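Local atomic coordinates of putative NAD-dependent epimerase/dehydratase (Bacillus halodurans, PDB entry 3E8X), a protein that is of unknown function but binds NADP and belongs to the short-chain dehydrogenase/reductase family, probably as an epimerase or dehydratase. Residues A[96-99]-A[100-104]. Sequence-based numbering, arbitrary orientation.
Sequences PHTG and ADKTI
The D101 carboxylate turns back over the start of its own helix and lays OD1 against the backbone of G99, 3.1 Å from G99 CA, where the glycine has no side chain in the way. Its CG sits between the backbone N and the carbonyl carbon (chi1 60°), which folds the group back toward the N-terminal end. The other flat group, the H97 imidazole, has the T98 methyl CG2 on one face, 4.2 Å above the plane and displaced toward the rim. T98 meets the helix with its other branch: OG1 lies 3.5 Å from K102 CB, and the two side chains cross at about a right angle. K102 has CG beside its backbone N (chi1 -67°) and bends again at chi2, so its first methylenes pass T98 while NZ runs on to a salt bridge with E75. G99 occupies the N-cap position. K102 N donates to G99 O at 3.0 Å, and a weak bond from T103 N at 3.5 Å to the same G99 O makes the grip two-pronged. Water 1 bridges loop and helix: it is 2.7 Å from T98 O, apparently as donor, and also bonds both threonine hydroxyls, its oxygen lying 3.3 Å from T103 OG1. T103 and A100 lean on helix 145-160, while A100 and I104 pack on their counterparts, A100 and I104 of the second subunit. The turn therefore joins the loop after strand 87-90, close to R53 of the NADP site, to the N-terminus of helix 100-121, a beta-alpha connection of the Rossmann fold; the packing of this helix on the second subunit is consistent with the interface helices of short-chain dehydrogenases/reductases.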
ATOM      1  N   PRO A  96      15.333  -9.746   2.090  1.00 53.52           N
ATOM      2  CA  PRO A  96      15.472 -10.252   0.702  1.00 53.21           C
ATOM      3  C   PRO A  96      15.261 -11.773   0.473  1.00 52.96           C
ATOM      4  O   PRO A  96      15.341 -12.206  -0.662  1.00 52.96           O
ATOM      5  CB  PRO A  96      16.911  -9.849   0.310  1.00 52.99           C
ATOM      6  CG  PRO A  96      17.447  -9.007   1.446  1.00 53.25           C
ATOM      7  CD  PRO A  96      16.641  -9.356   2.659  1.00 53.38           C
ATOM      8  N   HIS A  97      14.957 -12.541   1.523  1.00 52.65           N
ATOM      9  CA  HIS A  97      14.834 -14.012   1.468  1.00 52.20           C
ATOM     10  C   HIS A  97      13.378 -14.543   1.493  1.00 51.71           C
ATOM     11  O   HIS A  97      13.114 -15.672   1.061  1.00 51.71           O
ATOM     12  CB  HIS A  97      15.651 -14.653   2.594  1.00 52.93           C
ATOM     13  CG  HIS A  97      15.299 -14.156   3.964  1.00 54.35           C
ATOM     14  ND1 HIS A  97      15.343 -12.819   4.308  1.00 55.93           N
ATOM     15  CD2 HIS A  97      14.925 -14.820   5.085  1.00 55.75           C
ATOM     16  CE1 HIS A  97      14.998 -12.679   5.575  1.00 56.49           C
ATOM     17  NE2 HIS A  97      14.742 -13.879   6.071  1.00 56.72           N
ATOM     18  N   THR A  98      12.445 -13.739   2.004  1.00 50.66           N
ATOM     19  CA  THR A  98      11.014 -14.034   1.907  1.00 49.87           C
ATOM     20  C   THR A  98      10.469 -13.370   0.623  1.00 49.91           C
ATOM     21  O   THR A  98      11.125 -12.484   0.054  1.00 50.57           O
ATOM     22  CB  THR A  98      10.234 -13.462   3.113  1.00 49.30           C
ATOM     23  OG1 THR A  98      10.286 -12.036   3.055  1.00 46.93           O
ATOM     24  CG2 THR A  98      10.814 -13.945   4.442  1.00 48.68           C
ATOM     25  N   GLY A  99       9.269 -13.759   0.186  1.00 49.01           N
ATOM     26  CA  GLY A  99       8.681 -13.173  -1.020  1.00 48.45           C
ATOM     27  C   GLY A  99       8.217 -11.721  -0.941  1.00 47.09           C
ATOM     28  O   GLY A  99       8.202 -11.108   0.117  1.00 47.72           O
ATOM     29  N   ALA A 100       7.838 -11.171  -2.090  1.00 45.98           N
ATOM     30  CA  ALA A 100       7.193  -9.873  -2.150  1.00 45.72           C
ATOM     31  C   ALA A 100       5.849  -9.923  -1.398  1.00 45.48           C
ATOM     32  O   ALA A 100       5.348  -8.917  -0.988  1.00 46.46           O
ATOM     33  CB  ALA A 100       7.012  -9.432  -3.601  1.00 44.92           C
ATOM     34  N   ASP A 101       5.273 -11.103  -1.192  1.00 45.99           N
ATOM     35  CA  ASP A 101       4.095 -11.214  -0.339  1.00 46.21           C
ATOM     36  C   ASP A 101       4.354 -10.654   1.065  1.00 46.26           C
ATOM     37  O   ASP A 101       3.494  -9.992   1.643  1.00 45.11           O
ATOM     38  CB  ASP A 101       3.542 -12.648  -0.292  1.00 45.68           C
ATOM     39  CG  ASP A 101       4.534 -13.671   0.250  1.00 44.73           C
ATOM     40  OD1 ASP A 101       5.714 -13.650  -0.133  1.00 44.59           O
ATOM     41  OD2 ASP A 101       4.117 -14.506   1.060  1.00 41.75           O
ATOM     42  N   LYS A 102       5.553 -10.911   1.590  1.00 47.07           N
ATOM     43  CA  LYS A 102       5.887 -10.472   2.944  1.00 47.76           C
ATOM     44  C   LYS A 102       6.300  -8.988   2.994  1.00 47.43           C
ATOM     45  O   LYS A 102       6.107  -8.348   3.977  1.00 47.46           O
ATOM     46  CB  LYS A 102       6.915 -11.426   3.575  1.00 47.92           C
ATOM     47  CG  LYS A 102       6.328 -12.866   3.833  1.00 48.44           C
ATOM     48  CD  LYS A 102       4.995 -12.840   4.662  1.00 49.17           C
ATOM     49  CE  LYS A 102       4.521 -14.275   5.005  1.00 50.08           C
ATOM     50  NZ  LYS A 102       3.062 -14.327   5.234  1.00 49.99           N
ATOM     51  N   THR A 103       6.819  -8.453   1.902  1.00 48.38           N
ATOM     52  CA  THR A 103       7.052  -7.022   1.769  1.00 49.41           C
ATOM     53  C   THR A 103       5.747  -6.281   1.930  1.00 49.87           C
ATOM     54  O   THR A 103       5.692  -5.341   2.692  1.00 51.84           O
ATOM     55  CB  THR A 103       7.657  -6.684   0.391  1.00 49.58           C
ATOM     56  OG1 THR A 103       8.782  -7.521   0.175  1.00 49.09           O
ATOM     57  CG2 THR A 103       8.051  -5.232   0.271  1.00 47.61           C
ATOM     58  N   ILE A 104       4.691  -6.713   1.237  1.00 50.91           N
ATOM     59  CA  ILE A 104       3.329  -6.176   1.455  1.00 50.88           C
ATOM     60  C   ILE A 104       2.834  -6.328   2.899  1.00 50.56           C
ATOM     61  O   ILE A 104       2.321  -5.381   3.516  1.00 50.60           O
ATOM     62  CB  ILE A 104       2.255  -6.865   0.546  1.00 51.69           C
ATOM     63  CG1 ILE A 104       2.573  -6.676  -0.932  1.00 51.73           C
ATOM     64  CG2 ILE A 104       0.847  -6.275   0.791  1.00 52.83           C
ATOM     65  CD1 ILE A 104       1.627  -7.474  -1.926  1.00 51.35           C
TER
HETATM   66  O   HOH W   1      10.559 -10.094   1.188  1.00 55.88           O